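Local coordinates for kojibiose phosphorylase (Gut metagenome, PDB 6W0P), which is a carbohydrate-active enzyme of glycoside hydrolase family 65, built around a helical catalytic domain, at residues Asn435-Gln441 with Lys507-Thr511. Residues are numbered along the deposited sequence.
Sequences NDHKFMQ and KTYKT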
loop_
_atom_site.group_PDB
_atom_site.type_symbol
_atom_site.label_atom_id
_atom_site.label_comp_id
_atom_site.label_asym_id
_atom_site.label_seq_id
_atom_site.Cartn_x
_atom_site.Cartn_y
_atom_site.Cartn_z
ATOM N N ASN A 435 -10.193 15.952 38.951
ATOM C CA ASN A 435 -11.514 16.610 38.779
ATOM C C ASN A 435 -11.318 18.118 38.558
ATOM O O ASN A 435 -11.851 18.903 39.356
ATOM C CB ASN A 435 -12.416 16.295 39.970
ATOM C CG ASN A 435 -13.856 16.639 39.670
ATOM O OD1 ASN A 435 -14.161 17.119 38.581
ATOM N ND2 ASN A 435 -14.740 16.392 40.625
ATOM N N ASP A 436 -10.589 18.484 37.499
ATOM C CA ASP A 436 -10.163 19.867 37.166
ATOM C C ASP A 436 -11.284 20.558 36.380
ATOM O O ASP A 436 -11.295 20.481 35.135
ATOM C CB ASP A 436 -8.845 19.820 36.399
ATOM C CG ASP A 436 -8.274 21.165 35.989
ATOM O OD1 ASP A 436 -9.028 22.177 36.043
ATOM O OD2 ASP A 436 -7.085 21.181 35.583
ATOM N N HIS A 437 -12.193 21.232 37.092
ATOM C CA HIS A 437 -13.414 21.863 36.516
ATOM C C HIS A 437 -13.044 22.849 35.400
ATOM O O HIS A 437 -13.712 22.811 34.351
ATOM C CB HIS A 437 -14.238 22.543 37.609
ATOM C CG HIS A 437 -15.667 22.729 37.240
ATOM N ND1 HIS A 437 -16.117 23.857 36.586
ATOM C CD2 HIS A 437 -16.740 21.939 37.430
ATOM C CE1 HIS A 437 -17.413 23.759 36.395
ATOM N NE2 HIS A 437 -17.816 22.594 36.900
ATOM N N LYS A 438 -12.036 23.696 35.628
ATOM C CA LYS A 438 -11.589 24.759 34.689
ATOM C C LYS A 438 -11.035 24.157 33.391
ATOM O O LYS A 438 -11.344 24.689 32.319
ATOM C CB LYS A 438 -10.548 25.657 35.354
ATOM C CG LYS A 438 -11.093 26.482 36.509
ATOM C CD LYS A 438 -10.554 27.904 36.572
ATOM C CE LYS A 438 -11.220 28.739 37.655
ATOM N NZ LYS A 438 -11.886 29.944 37.098
ATOM N N PHE A 439 -10.214 23.108 33.478
ATOM C CA PHE A 439 -9.732 22.367 32.292
ATOM C C PHE A 439 -10.945 21.894 31.475
ATOM O O PHE A 439 -10.940 22.108 30.251
ATOM C CB PHE A 439 -8.857 21.168 32.655
ATOM C CG PHE A 439 -8.662 20.282 31.458
ATOM C CD1 PHE A 439 -7.838 20.683 30.420
ATOM C CD2 PHE A 439 -9.412 19.128 31.306
ATOM C CE1 PHE A 439 -7.719 19.912 29.277
ATOM C CE2 PHE A 439 -9.280 18.354 30.163
ATOM C CZ PHE A 439 -8.441 18.750 29.147
ATOM N N MET A 440 -11.942 21.266 32.111
ATOM C CA MET A 440 -13.093 20.681 31.377
ATOM C C MET A 440 -13.877 21.823 30.699
ATOM O O MET A 440 -14.071 21.757 29.469
ATOM C CB MET A 440 -13.990 19.849 32.301
ATOM C CG MET A 440 -15.187 19.202 31.615
ATOM S SD MET A 440 -14.764 18.013 30.297
ATOM C CE MET A 440 -14.209 16.612 31.265
ATOM N N GLN A 441 -14.240 22.872 31.439
ATOM C CA GLN A 441 -15.007 24.030 30.897
ATOM C C GLN A 441 -14.236 24.664 29.731
ATOM O O GLN A 441 -14.811 24.809 28.658
ATOM C CB GLN A 441 -15.268 25.068 31.994
ATOM C CG GLN A 441 -16.146 26.242 31.556
ATOM C CD GLN A 441 -17.506 25.819 31.048
ATOM O OE1 GLN A 441 -18.367 25.348 31.797
ATOM N NE2 GLN A 441 -17.710 25.984 29.751
ATOM N N LYS A 507 -24.931 20.661 35.317
ATOM C CA LYS A 507 -25.360 22.071 35.172
ATOM C C LYS A 507 -24.325 22.998 35.816
ATOM O O LYS A 507 -24.507 24.214 35.667
ATOM C CB LYS A 507 -26.784 22.251 35.709
ATOM C CG LYS A 507 -27.879 21.786 34.746
ATOM C CD LYS A 507 -28.351 20.343 34.958
ATOM C CE LYS A 507 -28.896 19.690 33.695
ATOM N NZ LYS A 507 -29.099 18.221 33.838
ATOM N N THR A 508 -23.252 22.474 36.431
ATOM C CA THR A 508 -22.099 23.302 36.889
ATOM C C THR A 508 -21.210 23.661 35.689
ATOM O O THR A 508 -20.363 24.544 35.852
ATOM C CB THR A 508 -21.306 22.654 38.037
ATOM O OG1 THR A 508 -20.598 21.518 37.537
ATOM C CG2 THR A 508 -22.175 22.244 39.211
ATOM N N TYR A 509 -21.404 23.020 34.531
ATOM C CA TYR A 509 -20.720 23.371 33.254
ATOM C C TYR A 509 -21.720 24.094 32.351
ATOM O O TYR A 509 -22.878 23.676 32.293
ATOM C CB TYR A 509 -20.152 22.139 32.538
ATOM C CG TYR A 509 -19.041 21.426 33.276
ATOM C CD1 TYR A 509 -17.769 21.967 33.372
ATOM C CD2 TYR A 509 -19.253 20.191 33.868
ATOM C CE1 TYR A 509 -16.754 21.308 34.051
ATOM C CE2 TYR A 509 -18.245 19.518 34.547
ATOM C CZ TYR A 509 -16.994 20.082 34.647
ATOM O OH TYR A 509 -16.019 19.429 35.343
ATOM N N LYS A 510 -21.263 25.139 31.661
ATOM C CA LYS A 510 -22.058 25.877 30.649
ATOM C C LYS A 510 -21.683 25.322 29.275
ATOM O O LYS A 510 -20.543 25.547 28.830
ATOM C CB LYS A 510 -21.843 27.390 30.783
ATOM C CG LYS A 510 -22.108 27.961 32.178
ATOM C CD LYS A 510 -23.519 27.704 32.736
ATOM C CE LYS A 510 -23.700 28.146 34.177
ATOM N NZ LYS A 510 -22.897 27.316 35.114
ATOM N N THR A 511 -22.623 24.597 28.673
ATOM C CA THR A 511 -22.464 23.804 27.435
ATOM C C THR A 511 -23.340 24.419 26.339
ATOM O O THR A 511 -24.072 23.646 25.698
ATOM C CB THR A 511 -22.841 22.342 27.715
ATOM O OG1 THR A 511 -24.247 22.292 27.980
ATOM C CG2 THR A 511 -22.080 21.746 28.882
HETATM O O HOH W 1 -17.863 26.275 34.539
#
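Start with the ring of Y509, which the loop after helix 487-504 lays across the first turn of helix 437-458. H437 stacks on one face: the two rings are offset, with centroids 3.9 Å apart and planes only 6° from parallel. M440, one turn further along the helix, takes the opposite face; its CG sits 4.0 Å from the centroid of the Y509 ring in a CH-pi contact, so the tyrosine is sandwiched between imidazole and methionine. Stacking does not cost H437 its polar edge, because its NE2 donates to OG1 of T508 at 3.1 Å, and that hydroxyl is also hydrogen-bonded to D506.

Both segments belong to the central catalytic domain of family 65, an (alpha/alpha)6 barrel in this family, and here the start of one helix meets the loop between helices 487-504 and 513-518. D436 is the N-cap of helix 437-458, accepting at OD1 from F439 N (3.0 Å), while its OD2 forms a salt bridge with K369. Inward of the stack, I503 and M431 pack on both M440 and Y509.

Q441 handles the loop backbone. Its side-chain amide pairs with both the N and the O of K510 along one edge, much as the backbone of a neighbouring strand would: K510 N donates to Q441 OE1 at 2.9 Å, and Q441 NE2 donates to K510 O at 3.0 Å. Water 1 also donates to Q441 OE1, at 2.9 Å, and reaches T508 O through a weak bond of 3.3 Å.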